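Local coordinates for protein organophosphorus hydrolase (PDB 4LE6) that probably hydrolyses organophosphate triesters at a site built round two zinc ions, as a member of the metallo-beta-lactamase superfamily, at residues A[47-52]-A[298-303]; A[87-92]-A[113-118]; A[101-106]-A[231-236]; A[109-114]-A[140-145]. All coordinates share one frame; numbering follows the deposited sequence.

Contact 1 (A[47-52]-A[298-303]); sequences VTALYD and PGLGHV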
loop_
_atom_site.group_PDB
_atom_site.type_symbol
_atom_site.label_atom_id
_atom_site.label_comp_id
_atom_site.label_asym_id
_atom_site.label_seq_id
_atom_site.Cartn_x
_atom_site.Cartn_y
_atom_site.Cartn_z
ATOM N N VAL A 47 -12.714 10.088 0.051
ATOM C CA VAL A 47 -12.764 8.723 -0.461
ATOM C C VAL A 47 -12.340 7.760 0.638
ATOM O O VAL A 47 -11.286 7.944 1.261
ATOM C CB VAL A 47 -11.815 8.562 -1.659
ATOM C CG1 VAL A 47 -11.853 7.147 -2.203
ATOM C CG2 VAL A 47 -12.161 9.584 -2.744
ATOM N N THR A 48 -13.174 6.759 0.901
ATOM C CA THR A 48 -12.809 5.662 1.780
ATOM C C THR A 48 -12.793 4.374 0.958
ATOM O O THR A 48 -13.849 3.893 0.549
ATOM C CB THR A 48 -13.777 5.493 2.960
ATOM O OG1 THR A 48 -13.783 6.672 3.763
ATOM C CG2 THR A 48 -13.336 4.347 3.850
ATOM N N ALA A 49 -11.595 3.839 0.706
ATOM C CA ALA A 49 -11.467 2.542 0.053
ATOM C C ALA A 49 -11.822 1.476 1.068
ATOM O O ALA A 49 -11.431 1.597 2.253
ATOM C CB ALA A 49 -10.043 2.328 -0.445
ATOM N N LEU A 50 -12.551 0.449 0.615
ATOM C CA LEU A 50 -13.043 -0.620 1.488
ATOM C C LEU A 50 -12.705 -1.997 0.919
ATOM O O LEU A 50 -13.051 -2.306 -0.217
ATOM C CB LEU A 50 -14.565 -0.533 1.622
ATOM C CG LEU A 50 -15.100 0.765 2.221
ATOM C CD1 LEU A 50 -16.602 0.784 2.104
ATOM C CD2 LEU A 50 -14.664 0.880 3.687
ATOM N N TYR A 51 -12.078 -2.832 1.736
ATOM C CA TYR A 51 -11.614 -4.152 1.316
ATOM C C TYR A 51 -12.701 -5.181 1.565
ATOM O O TYR A 51 -13.263 -5.219 2.651
ATOM C CB TYR A 51 -10.381 -4.487 2.134
ATOM C CG TYR A 51 -9.654 -5.762 1.806
ATOM C CD1 TYR A 51 -9.066 -5.965 0.556
ATOM C CD2 TYR A 51 -9.491 -6.753 2.774
ATOM C CE1 TYR A 51 -8.362 -7.145 0.283
ATOM C CE2 TYR A 51 -8.780 -7.920 2.500
ATOM C CZ TYR A 51 -8.224 -8.105 1.264
ATOM O OH TYR A 51 -7.525 -9.275 1.017
ATOM N N ASP A 52 -13.002 -6.018 0.570
ATOM C CA ASP A 52 -13.974 -7.098 0.766
ATOM C C ASP A 52 -13.345 -8.403 1.168
ATOM O O ASP A 52 -14.033 -9.296 1.676
ATOM C CB ASP A 52 -14.804 -7.363 -0.501
ATOM C CG ASP A 52 -16.090 -8.122 -0.188
ATOM O OD1 ASP A 52 -16.808 -7.717 0.757
ATOM O OD2 ASP A 52 -16.362 -9.151 -0.838
ATOM N N PRO A 298 -5.400 -0.408 -1.232
ATOM C CA PRO A 298 -6.701 0.250 -1.407
ATOM C C PRO A 298 -7.158 0.437 -2.863
ATOM O O PRO A 298 -8.247 0.946 -3.103
ATOM C CB PRO A 298 -6.491 1.614 -0.738
ATOM C CG PRO A 298 -5.063 1.879 -0.871
ATOM C CD PRO A 298 -4.380 0.542 -0.746
ATOM N N GLY A 299 -6.340 0.039 -3.821
ATOM C CA GLY A 299 -6.740 0.101 -5.216
ATOM C C GLY A 299 -6.726 1.505 -5.787
ATOM O O GLY A 299 -7.314 1.763 -6.840
ATOM N N LEU A 300 -6.046 2.412 -5.094
ATOM C CA LEU A 300 -5.988 3.820 -5.480
ATOM C C LEU A 300 -4.624 4.166 -6.066
ATOM O O LEU A 300 -3.598 3.742 -5.547
ATOM C CB LEU A 300 -6.242 4.703 -4.272
ATOM C CG LEU A 300 -7.659 4.632 -3.720
ATOM C CD1 LEU A 300 -7.704 5.264 -2.334
ATOM C CD2 LEU A 300 -8.614 5.330 -4.677
ATOM N N GLY A 301 -4.603 4.948 -7.140
ATOM C CA GLY A 301 -3.348 5.321 -7.747
ATOM C C GLY A 301 -3.530 5.940 -9.110
ATOM O O GLY A 301 -4.630 6.357 -9.450
ATOM N N HIS A 302 -2.445 5.993 -9.881
ATOM C CA HIS A 302 -2.471 6.587 -11.210
ATOM C C HIS A 302 -1.948 5.595 -12.214
ATOM O O HIS A 302 -1.254 4.636 -11.863
ATOM C CB HIS A 302 -1.588 7.830 -11.293
ATOM C CG HIS A 302 -2.047 8.964 -10.438
ATOM N ND1 HIS A 302 -1.729 9.062 -9.101
ATOM C CD2 HIS A 302 -2.796 10.053 -10.727
ATOM C CE1 HIS A 302 -2.258 10.165 -8.605
ATOM N NE2 HIS A 302 -2.916 10.783 -9.571
ATOM N N VAL A 303 -2.291 5.847 -13.470
ATOM C CA VAL A 303 -1.794 5.074 -14.598
ATOM C C VAL A 303 -0.758 5.897 -15.343
ATOM O O VAL A 303 -1.013 7.054 -15.682
ATOM C CB VAL A 303 -2.929 4.769 -15.597
ATOM C CG1 VAL A 303 -2.413 3.895 -16.739
ATOM C CG2 VAL A 303 -4.072 4.096 -14.895
#
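Ala49 and Pro298 form the tight part of this contact, their CA atoms 5.5 Å apart. The methyl CB of Ala49 lies 3.6 Å from Pro298 CB and just 3.5 Å from Pro298 O, so it meets both the ring and the carbonyl of the proline. A third neighbour closes in on the same methyl: Leu300 CD1, at 4.2 Å from Ala49 CB. Packing is looser beyond this point. Val47 CG1, held anti to its own backbone N (chi1 180°), reaches Leu300 CD2 only at 4.5 Å. The two methyls of Leu300 thus divide the work, CD1 going to Ala49 and CD2 to Val47. No hydrogen bond crosses between the segments, so the join is one of apolar side chains.

Strand 45-57 belongs to one mixed sheet and strand 300-305 to the other, and the contact therefore lies between the two layers of the alpha-beta/beta-alpha sandwich. The carbonyl of Pro298, which also touches the Ala49 methyl, accepts a hydrogen bond from the hydroxyl of Tyr92 on the strand next to 45-57. Tyr38, from strand 37-42, packs on Pro298 and Leu300. Pro298 itself is partly exposed, whereas Val47, Ala49 and Leu300 are buried. Away from the packed residues both segments meet the second subunit: the ring of His302 stacks with Phe78 of that subunit, and Tyr51 meets Phe317 of the same neighbouring chain edge-to-face.

Contact 2 (A[87-92]-A[113-118]); sequences TAVNAY and PTLGVV
Val89 and Leu115 supply the first of two apolar pairs, their side chains crossing at about a right angle. Leu115 CD2 lies 3.7 Å from Val89 CG2 and 3.8 Å from Val89 CB. With chi2 of Leu115 at 166°, CD2 is the folded branch and meets the valine. In the second pair both methyls of Val118 face Ala91 CB, CG2 at 4.0 Å and CG1 at 4.2 Å. The touching parts run 15° apart (CA 89 to 91 against CA 115 to 118), three residue steps answering two of strand. Here the loop between strand 100-103 and helix 118-124 packs on strand 85-95 of the metallo-beta-lactamase fold.

Polar links across the segments are absent; the loop is instead bonded to the neighbouring strand 45-57, where Asp52 accepts hydrogen bonds from Gly116 N at OD2 and from Val118 N at OD1. Gly116, with a positive phi of 96° that suits glycine, lies between Leu115 and Val118, where helix 118-124 begins.

Val89 comes within about 4 Å of the zinc ligands His294 and Asp143 (nearest side-chain atoms). With no directional bond across the contact, the loop's course is probably set more by bonds such as those of Asp52, while the methyls pack beside the metal ligands.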
loop_
_atom_site.group_PDB
_atom_site.type_symbol
_atom_site.label_atom_id
_atom_site.label_comp_id
_atom_site.label_asym_id
_atom_site.label_seq_id
_atom_site.Cartn_x
_atom_site.Cartn_y
_atom_site.Cartn_z
ATOM N N THR A 87 -6.445 -12.456 -5.446
ATOM C CA THR A 87 -6.967 -11.263 -6.055
ATOM C C THR A 87 -7.879 -10.537 -5.065
ATOM O O THR A 87 -8.785 -11.126 -4.480
ATOM C CB THR A 87 -7.727 -11.606 -7.334
ATOM O OG1 THR A 87 -6.840 -12.244 -8.262
ATOM C CG2 THR A 87 -8.305 -10.354 -7.980
ATOM N N ALA A 88 -7.617 -9.248 -4.899
ATOM C CA ALA A 88 -8.374 -8.383 -4.005
ATOM C C ALA A 88 -9.704 -8.043 -4.639
ATOM O O ALA A 88 -9.828 -8.035 -5.874
ATOM C CB ALA A 88 -7.604 -7.098 -3.758
ATOM N N VAL A 89 -10.690 -7.774 -3.795
ATOM C CA VAL A 89 -11.981 -7.261 -4.227
ATOM C C VAL A 89 -12.241 -6.011 -3.389
ATOM O O VAL A 89 -12.311 -6.083 -2.161
ATOM C CB VAL A 89 -13.089 -8.292 -3.989
ATOM C CG1 VAL A 89 -14.462 -7.721 -4.352
ATOM C CG2 VAL A 89 -12.815 -9.556 -4.787
ATOM N N ASN A 90 -12.338 -4.859 -4.045
ATOM C CA ASN A 90 -12.505 -3.594 -3.353
ATOM C C ASN A 90 -13.829 -2.899 -3.682
ATOM O O ASN A 90 -14.405 -3.090 -4.753
ATOM C CB ASN A 90 -11.363 -2.646 -3.708
ATOM C CG ASN A 90 -10.001 -3.274 -3.530
ATOM O OD1 ASN A 90 -9.708 -3.914 -2.512
ATOM N ND2 ASN A 90 -9.139 -3.062 -4.512
ATOM N N ALA A 91 -14.310 -2.096 -2.745
ATOM C CA ALA A 91 -15.433 -1.199 -3.007
ATOM C C ALA A 91 -15.017 0.195 -2.548
ATOM O O ALA A 91 -14.000 0.340 -1.856
ATOM C CB ALA A 91 -16.658 -1.659 -2.291
ATOM N N TYR A 92 -15.777 1.217 -2.936
ATOM C CA TYR A 92 -15.375 2.588 -2.602
ATOM C C TYR A 92 -16.524 3.429 -2.083
ATOM O O TYR A 92 -17.586 3.433 -2.666
ATOM C CB TYR A 92 -14.722 3.233 -3.823
ATOM C CG TYR A 92 -13.482 2.462 -4.182
ATOM C CD1 TYR A 92 -12.269 2.743 -3.563
ATOM C CD2 TYR A 92 -13.537 1.393 -5.065
ATOM C CE1 TYR A 92 -11.143 2.032 -3.862
ATOM C CE2 TYR A 92 -12.408 0.667 -5.357
ATOM C CZ TYR A 92 -11.217 0.987 -4.734
ATOM O OH TYR A 92 -10.077 0.253 -5.008
ATOM N N PRO A 113 -15.993 -17.535 2.605
ATOM C CA PRO A 113 -15.625 -16.759 3.792
ATOM C C PRO A 113 -14.349 -15.904 3.668
ATOM O O PRO A 113 -14.067 -15.169 4.602
ATOM C CB PRO A 113 -15.450 -17.844 4.867
ATOM C CG PRO A 113 -15.102 -19.115 4.100
ATOM C CD PRO A 113 -15.418 -18.888 2.634
ATOM N N THR A 114 -13.616 -15.965 2.560
ATOM C CA THR A 114 -12.471 -15.057 2.366
ATOM C C THR A 114 -12.922 -13.702 1.811
ATOM O O THR A 114 -12.113 -12.798 1.615
ATOM C CB THR A 114 -11.388 -15.666 1.428
ATOM O OG1 THR A 114 -11.907 -15.799 0.100
ATOM C CG2 THR A 114 -10.941 -16.998 1.958
ATOM N N LEU A 115 -14.223 -13.558 1.586
ATOM C CA LEU A 115 -14.799 -12.319 1.090
ATOM C C LEU A 115 -15.970 -11.914 1.988
ATOM O O LEU A 115 -16.274 -12.619 2.948
ATOM C CB LEU A 115 -15.266 -12.526 -0.337
ATOM C CG LEU A 115 -14.143 -12.524 -1.366
ATOM C CD1 LEU A 115 -14.660 -13.063 -2.667
ATOM C CD2 LEU A 115 -13.588 -11.111 -1.556
ATOM N N GLY A 116 -16.603 -10.782 1.694
ATOM C CA GLY A 116 -17.773 -10.326 2.444
ATOM C C GLY A 116 -17.512 -9.328 3.574
ATOM O O GLY A 116 -18.350 -9.165 4.460
ATOM N N VAL A 117 -16.374 -8.632 3.528
ATOM C CA VAL A 117 -15.940 -7.783 4.643
ATOM C C VAL A 117 -16.157 -6.286 4.409
ATOM O O VAL A 117 -15.867 -5.475 5.284
ATOM C CB VAL A 117 -14.427 -8.050 4.981
ATOM C CG1 VAL A 117 -14.080 -7.582 6.384
ATOM C CG2 VAL A 117 -14.116 -9.543 4.874
ATOM N N VAL A 118 -16.672 -5.911 3.240
ATOM C CA VAL A 118 -16.892 -4.504 2.941
ATOM C C VAL A 118 -17.737 -3.795 4.000
ATOM O O VAL A 118 -17.370 -2.701 4.446
ATOM C CB VAL A 118 -17.545 -4.290 1.551
ATOM C CG1 VAL A 118 -18.133 -2.887 1.424
ATOM C CG2 VAL A 118 -16.524 -4.520 0.460
#

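Contact 3 (A[101-106]-A[231-236]); sequences VLIDTG and TSYLFK. With EDO (1,2-ethanediol), chain H.
The strands bearing Ile103 and Tyr233 are roughly antiparallel but skewed, at 143° to one another, with their axes 10.2 Å apart at closest approach, a spacing bridged by side chains and not by backbone hydrogen bonds. Ile103 does most of the bridging. Its CG2 branch, anti to the backbone N, comes within 3.9 Å of Tyr233 CD2, the two side chains sliding past each other in opposite directions. The other branch meets Phe235 obliquely, with Ile103 CD1 3.6 Å from Phe235 CZ; chi2 of Ile103, at 91°, is off a staggered value in this position. Val101 CG1 completes the row at the edge of the Phe235 ring, 4.2 Å from CZ.

Strand 100-103 belongs to one mixed sheet and strand 231-237 to the other, so these residues help fill the interior of the superfamily's four-layered sandwich, where Leu136 and Val244 also pack against Ile103. One face of the Tyr233 ring receives Thr231 CG2, 3.9 Å above the plane and offset toward the rim, while the phenol oxygen is hydrogen-bonded to Leu137 O. Just past the strand, Asp104 OD2 takes hydrogen bonds with His144 ND1 and Thr138 OG1, and so probably helps to orient the zinc-binding imidazole from the second shell.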
loop_
_atom_site.group_PDB
_atom_site.type_symbol
_atom_site.label_atom_id
_atom_site.label_comp_id
_atom_site.label_asym_id
_atom_site.label_seq_id
_atom_site.Cartn_x
_atom_site.Cartn_y
_atom_site.Cartn_z
ATOM N N VAL A 101 -21.966 8.022 -1.038
ATOM C CA VAL A 101 -22.145 7.145 -2.182
ATOM C C VAL A 101 -21.233 5.942 -2.078
ATOM O O VAL A 101 -20.020 6.081 -1.937
ATOM C CB VAL A 101 -21.817 7.888 -3.511
ATOM C CG1 VAL A 101 -22.056 6.976 -4.711
ATOM C CG2 VAL A 101 -22.651 9.147 -3.637
ATOM N N LEU A 102 -21.810 4.755 -2.192
ATOM C CA LEU A 102 -21.016 3.539 -2.182
ATOM C C LEU A 102 -20.964 2.967 -3.605
ATOM O O LEU A 102 -22.005 2.792 -4.232
ATOM C CB LEU A 102 -21.637 2.539 -1.200
ATOM C CG LEU A 102 -20.972 1.169 -1.145
ATOM C CD1 LEU A 102 -19.521 1.298 -0.681
ATOM C CD2 LEU A 102 -21.769 0.234 -0.232
ATOM N N ILE A 103 -19.767 2.693 -4.119
ATOM C CA ILE A 103 -19.605 2.051 -5.420
ATOM C C ILE A 103 -19.147 0.605 -5.209
ATOM O O ILE A 103 -18.055 0.369 -4.668
ATOM C CB ILE A 103 -18.577 2.784 -6.299
ATOM C CG1 ILE A 103 -18.911 4.278 -6.392
ATOM C CG2 ILE A 103 -18.557 2.191 -7.692
ATOM C CD1 ILE A 103 -18.247 5.147 -5.340
ATOM N N ASP A 104 -19.999 -0.321 -5.655
ATOM C CA ASP A 104 -19.878 -1.764 -5.466
ATOM C C ASP A 104 -19.963 -2.133 -3.996
ATOM O O ASP A 104 -19.891 -1.260 -3.137
ATOM C CB ASP A 104 -18.642 -2.314 -6.165
ATOM C CG ASP A 104 -18.772 -2.249 -7.676
ATOM O OD1 ASP A 104 -19.920 -2.092 -8.150
ATOM O OD2 ASP A 104 -17.750 -2.376 -8.393
ATOM N N THR A 105 -20.175 -3.413 -3.713
ATOM C CA THR A 105 -20.538 -3.836 -2.368
ATOM C C THR A 105 -19.862 -5.114 -1.937
ATOM O O THR A 105 -20.181 -5.669 -0.878
ATOM C CB THR A 105 -22.061 -4.069 -2.242
ATOM O OG1 THR A 105 -22.449 -5.226 -3.002
ATOM C CG2 THR A 105 -22.812 -2.864 -2.714
ATOM N N GLY A 106 -18.898 -5.572 -2.720
ATOM C CA GLY A 106 -18.258 -6.838 -2.427
ATOM C C GLY A 106 -19.193 -8.018 -2.665
ATOM O O GLY A 106 -20.231 -7.878 -3.331
ATOM N N THR A 231 -19.996 -0.447 -16.333
ATOM C CA THR A 231 -19.938 1.022 -16.233
ATOM C C THR A 231 -18.931 1.488 -15.188
ATOM O O THR A 231 -18.833 0.903 -14.110
ATOM C CB THR A 231 -21.317 1.602 -15.847
ATOM O OG1 THR A 231 -22.289 1.188 -16.810
ATOM C CG2 THR A 231 -21.297 3.146 -15.807
ATOM N N SER A 232 -18.173 2.533 -15.522
ATOM C CA SER A 232 -17.243 3.175 -14.604
ATOM C C SER A 232 -17.857 4.484 -14.118
ATOM O O SER A 232 -18.707 5.042 -14.797
ATOM C CB SER A 232 -15.906 3.444 -15.306
ATOM O OG SER A 232 -15.372 2.244 -15.828
ATOM N N TYR A 233 -17.435 4.978 -12.953
ATOM C CA TYR A 233 -18.010 6.211 -12.415
ATOM C C TYR A 233 -16.943 7.266 -12.154
ATOM O O TYR A 233 -15.943 6.999 -11.499
ATOM C CB TYR A 233 -18.811 5.913 -11.142
ATOM C CG TYR A 233 -19.982 4.977 -11.389
ATOM C CD1 TYR A 233 -21.162 5.433 -11.966
ATOM C CD2 TYR A 233 -19.892 3.635 -11.068
ATOM C CE1 TYR A 233 -22.224 4.576 -12.201
ATOM C CE2 TYR A 233 -20.936 2.776 -11.287
ATOM C CZ TYR A 233 -22.104 3.249 -11.858
ATOM O OH TYR A 233 -23.146 2.371 -12.071
ATOM N N LEU A 234 -17.191 8.476 -12.646
ATOM C CA LEU A 234 -16.247 9.574 -12.501
ATOM C C LEU A 234 -16.731 10.559 -11.430
ATOM O O LEU A 234 -17.888 11.007 -11.458
ATOM C CB LEU A 234 -16.075 10.280 -13.844
ATOM C CG LEU A 234 -15.088 11.439 -13.914
ATOM C CD1 LEU A 234 -13.666 10.951 -13.692
ATOM C CD2 LEU A 234 -15.246 12.119 -15.276
ATOM N N PHE A 235 -15.829 10.848 -10.492
ATOM C CA PHE A 235 -16.027 11.811 -9.415
ATOM C C PHE A 235 -15.051 12.962 -9.630
ATOM O O PHE A 235 -13.857 12.729 -9.864
ATOM C CB PHE A 235 -15.772 11.150 -8.054
ATOM C CG PHE A 235 -16.802 10.137 -7.684
ATOM C CD1 PHE A 235 -16.774 8.869 -8.227
ATOM C CD2 PHE A 235 -17.832 10.468 -6.829
ATOM C CE1 PHE A 235 -17.764 7.951 -7.912
ATOM C CE2 PHE A 235 -18.806 9.565 -6.512
ATOM C CZ PHE A 235 -18.781 8.307 -7.062
ATOM N N LYS A 236 -15.563 14.186 -9.587
ATOM C CA LYS A 236 -14.759 15.396 -9.779
ATOM C C LYS A 236 -15.026 16.393 -8.666
ATOM O O LYS A 236 -16.185 16.697 -8.373
ATOM C CB LYS A 236 -15.142 16.091 -11.079
ATOM C CG LYS A 236 -14.887 15.299 -12.346
ATOM C CD LYS A 236 -15.107 16.215 -13.562
ATOM C CE LYS A 236 -15.851 15.514 -14.687
ATOM N NZ LYS A 236 -16.325 16.477 -15.744
HETATM C C1 EDO H . -23.061 1.578 -19.762
HETATM O O1 EDO H . -22.777 2.897 -19.287
HETATM C C2 EDO H . -21.848 0.949 -20.431
HETATM O O2 EDO H . -21.980 -0.470 -20.399
#

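Contact 4 (A[109-114]-A[140-145]); sequences QCFGPT and LHPDHA. With ZN (zinc ion), chain K; ZN (zinc ion), chain J; EDO (1,2-ethanediol), chain L.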
loop_
_atom_site.group_PDB
_atom_site.type_symbol
_atom_site.label_atom_id
_atom_site.label_comp_id
_atom_site.label_asym_id
_atom_site.label_seq_id
_atom_site.Cartn_x
_atom_site.Cartn_y
_atom_site.Cartn_z
ATOM N N GLN A 109 -21.368 -13.496 1.020
ATOM C CA GLN A 109 -20.932 -14.889 1.157
ATOM C C GLN A 109 -21.007 -15.658 -0.172
ATOM O O GLN A 109 -20.881 -16.880 -0.181
ATOM C CB GLN A 109 -21.808 -15.642 2.164
ATOM C CG GLN A 109 -22.024 -14.977 3.517
ATOM C CD GLN A 109 -23.463 -15.184 4.023
ATOM O OE1 GLN A 109 -24.424 -14.673 3.430
ATOM N NE2 GLN A 109 -23.613 -15.945 5.100
ATOM N N CYS A 110 -21.221 -14.953 -1.280
ATOM C CA CYS A 110 -21.387 -15.598 -2.585
ATOM C C CYS A 110 -20.192 -16.440 -3.022
ATOM O O CYS A 110 -20.359 -17.437 -3.725
ATOM C CB CYS A 110 -21.676 -14.551 -3.668
ATOM S SG CYS A 110 -23.439 -14.049 -3.708
ATOM N N PHE A 111 -18.995 -16.038 -2.613
ATOM C CA PHE A 111 -17.776 -16.741 -3.005
ATOM C C PHE A 111 -17.019 -17.276 -1.790
ATOM O O PHE A 111 -15.808 -17.504 -1.852
ATOM C CB PHE A 111 -16.878 -15.795 -3.820
ATOM C CG PHE A 111 -17.284 -15.650 -5.258
ATOM C CD1 PHE A 111 -17.819 -16.722 -5.955
ATOM C CD2 PHE A 111 -17.115 -14.450 -5.924
ATOM C CE1 PHE A 111 -18.193 -16.592 -7.268
ATOM C CE2 PHE A 111 -17.487 -14.319 -7.253
ATOM C CZ PHE A 111 -18.026 -15.390 -7.919
ATOM N N GLY A 112 -17.726 -17.479 -0.682
ATOM C CA GLY A 112 -17.097 -18.034 0.504
ATOM C C GLY A 112 -16.551 -17.024 1.506
ATOM O O GLY A 112 -16.584 -15.809 1.289
ATOM N N PRO A 113 -15.993 -17.535 2.605
ATOM C CA PRO A 113 -15.625 -16.759 3.792
ATOM C C PRO A 113 -14.349 -15.904 3.668
ATOM O O PRO A 113 -14.067 -15.169 4.602
ATOM C CB PRO A 113 -15.450 -17.844 4.867
ATOM C CG PRO A 113 -15.102 -19.115 4.100
ATOM C CD PRO A 113 -15.418 -18.888 2.634
ATOM N N THR A 114 -13.616 -15.965 2.560
ATOM C CA THR A 114 -12.471 -15.057 2.366
ATOM C C THR A 114 -12.922 -13.702 1.811
ATOM O O THR A 114 -12.113 -12.798 1.615
ATOM C CB THR A 114 -11.388 -15.666 1.428
ATOM O OG1 THR A 114 -11.907 -15.799 0.100
ATOM C CG2 THR A 114 -10.941 -16.998 1.958
ATOM N N LEU A 140 -23.041 -6.287 -12.485
ATOM C CA LEU A 140 -23.866 -7.143 -11.625
ATOM C C LEU A 140 -23.208 -8.438 -11.183
ATOM O O LEU A 140 -23.863 -9.332 -10.616
ATOM C CB LEU A 140 -25.197 -7.459 -12.332
ATOM C CG LEU A 140 -26.069 -6.237 -12.604
ATOM C CD1 LEU A 140 -27.402 -6.652 -13.254
ATOM C CD2 LEU A 140 -26.306 -5.424 -11.318
ATOM N N HIS A 141 -21.906 -8.545 -11.405
ATOM C CA HIS A 141 -21.192 -9.729 -10.985
ATOM C C HIS A 141 -21.322 -9.893 -9.465
ATOM O O HIS A 141 -21.430 -8.902 -8.745
ATOM C CB HIS A 141 -19.713 -9.639 -11.386
ATOM C CG HIS A 141 -19.409 -10.180 -12.749
ATOM N ND1 HIS A 141 -18.211 -9.931 -13.392
ATOM C CD2 HIS A 141 -20.126 -10.976 -13.577
ATOM C CE1 HIS A 141 -18.211 -10.547 -14.560
ATOM N NE2 HIS A 141 -19.363 -11.183 -14.700
ATOM N N PRO A 142 -21.314 -11.149 -8.982
ATOM C CA PRO A 142 -21.476 -11.454 -7.555
ATOM C C PRO A 142 -20.537 -10.658 -6.660
ATOM O O PRO A 142 -20.984 -10.138 -5.630
ATOM C CB PRO A 142 -21.110 -12.933 -7.465
ATOM C CG PRO A 142 -21.276 -13.472 -8.831
ATOM C CD PRO A 142 -20.956 -12.349 -9.758
ATOM N N ASP A 143 -19.271 -10.537 -7.062
ATOM C CA ASP A 143 -18.263 -9.871 -6.221
ATOM C C ASP A 143 -18.430 -8.347 -6.159
ATOM O O ASP A 143 -17.638 -7.648 -5.507
ATOM C CB ASP A 143 -16.824 -10.252 -6.630
ATOM C CG ASP A 143 -16.532 -10.016 -8.115
ATOM O OD1 ASP A 143 -17.341 -10.448 -8.952
ATOM O OD2 ASP A 143 -15.472 -9.425 -8.456
ATOM N N HIS A 144 -19.480 -7.847 -6.809
ATOM C CA HIS A 144 -19.815 -6.425 -6.792
ATOM C C HIS A 144 -21.214 -6.185 -6.247
ATOM O O HIS A 144 -21.483 -5.158 -5.600
ATOM C CB HIS A 144 -19.674 -5.854 -8.213
ATOM C CG HIS A 144 -18.295 -6.016 -8.762
ATOM N ND1 HIS A 144 -17.359 -5.007 -8.724
ATOM C CD2 HIS A 144 -17.669 -7.094 -9.291
ATOM C CE1 HIS A 144 -16.218 -5.452 -9.222
ATOM N NE2 HIS A 144 -16.381 -6.714 -9.580
ATOM N N ALA A 145 -22.105 -7.141 -6.486
ATOM C CA ALA A 145 -23.525 -6.928 -6.220
ATOM C C ALA A 145 -24.066 -7.755 -5.062
ATOM O O ALA A 145 -25.056 -7.350 -4.445
ATOM C CB ALA A 145 -24.359 -7.202 -7.471
HETATM ZN ZN ZN K . -15.100 -8.208 -10.204
HETATM ZN ZN ZN J . -16.675 -8.661 -12.891
HETATM C C1 EDO L . -13.690 -20.596 -4.141
HETATM O O1 EDO L . -13.517 -19.294 -3.563
HETATM C C2 EDO L . -15.176 -20.912 -4.215
HETATM O O2 EDO L . -15.872 -19.952 -3.419
HETATM O O HOH W 1 -16.073 -9.513 -11.031
#
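Phe111 leans on Pro142 with the outer end of its ring: Phe111 CZ is 3.9 Å from Pro142 CG, and Phe111 CE2 is equally far from Pro142 CB. The approach is oblique. Asp143 CB, by contrast, sits at the edge of the phenyl ring near its plane, 4.2 Å from Phe111 CE2, with ring and carboxylate turned 45° apart. One residue earlier, Cys110 CB touches Pro142 CB at 4.2 Å, and Cys110 SG, set beside the backbone N by a chi1 of -82°, makes the disulfide to Cys146. A type I turn from Gln109 to Gly112 presents both side chains to the helix start. This outer surface is partly solvent-exposed and touches a crystal neighbour.

Across the contact, Asp143 CG lies between the backbone N and the carbonyl carbon (chi1 54°), a rotation that carries OD2 to one zinc ion at 2.2 Å. His144 NE2 binds the same ion at 2.1 Å, whereas His141 gives ND1 to the second. An oxygen modelled as water bridges the two metals. His141 occupies the N-cap position, and its carbonyl accepts from both His144 N and Ala145 N, as expected for the first turn of the short helix that spaces these ligands. With His139, the segment spells the His-X-His-X-Asp-His motif of the metallo-beta-lactamase superfamily, here in a binuclear zinc site completed by His226, Asp247 and His294.

Contacts 1 and 3 each join the two mixed sheets, their centres 11 Å apart, whereas contacts 2 and 4 lie toward the metal end, 8 Å apart and sharing Pro113 and Thr114. Strands 45-57, 85-95 and 100-103 are successive neighbours in one sheet, so contacts 1, 2 and 3 start from adjacent strands, and Ile103 N probably donates a hydrogen bond to Tyr92 O at 2.7 Å. Along the chain contact 1 encloses the other three, contact 4 is nested within contact 3, and contacts 2 and 3 alternate. Val89 CG1 packs on Asp143 O at 3.4 Å, and Thr105 OG1 is hydrogen-bonded to His144 O. The sandwich interior thereby connects directly to the shell round the zinc ions.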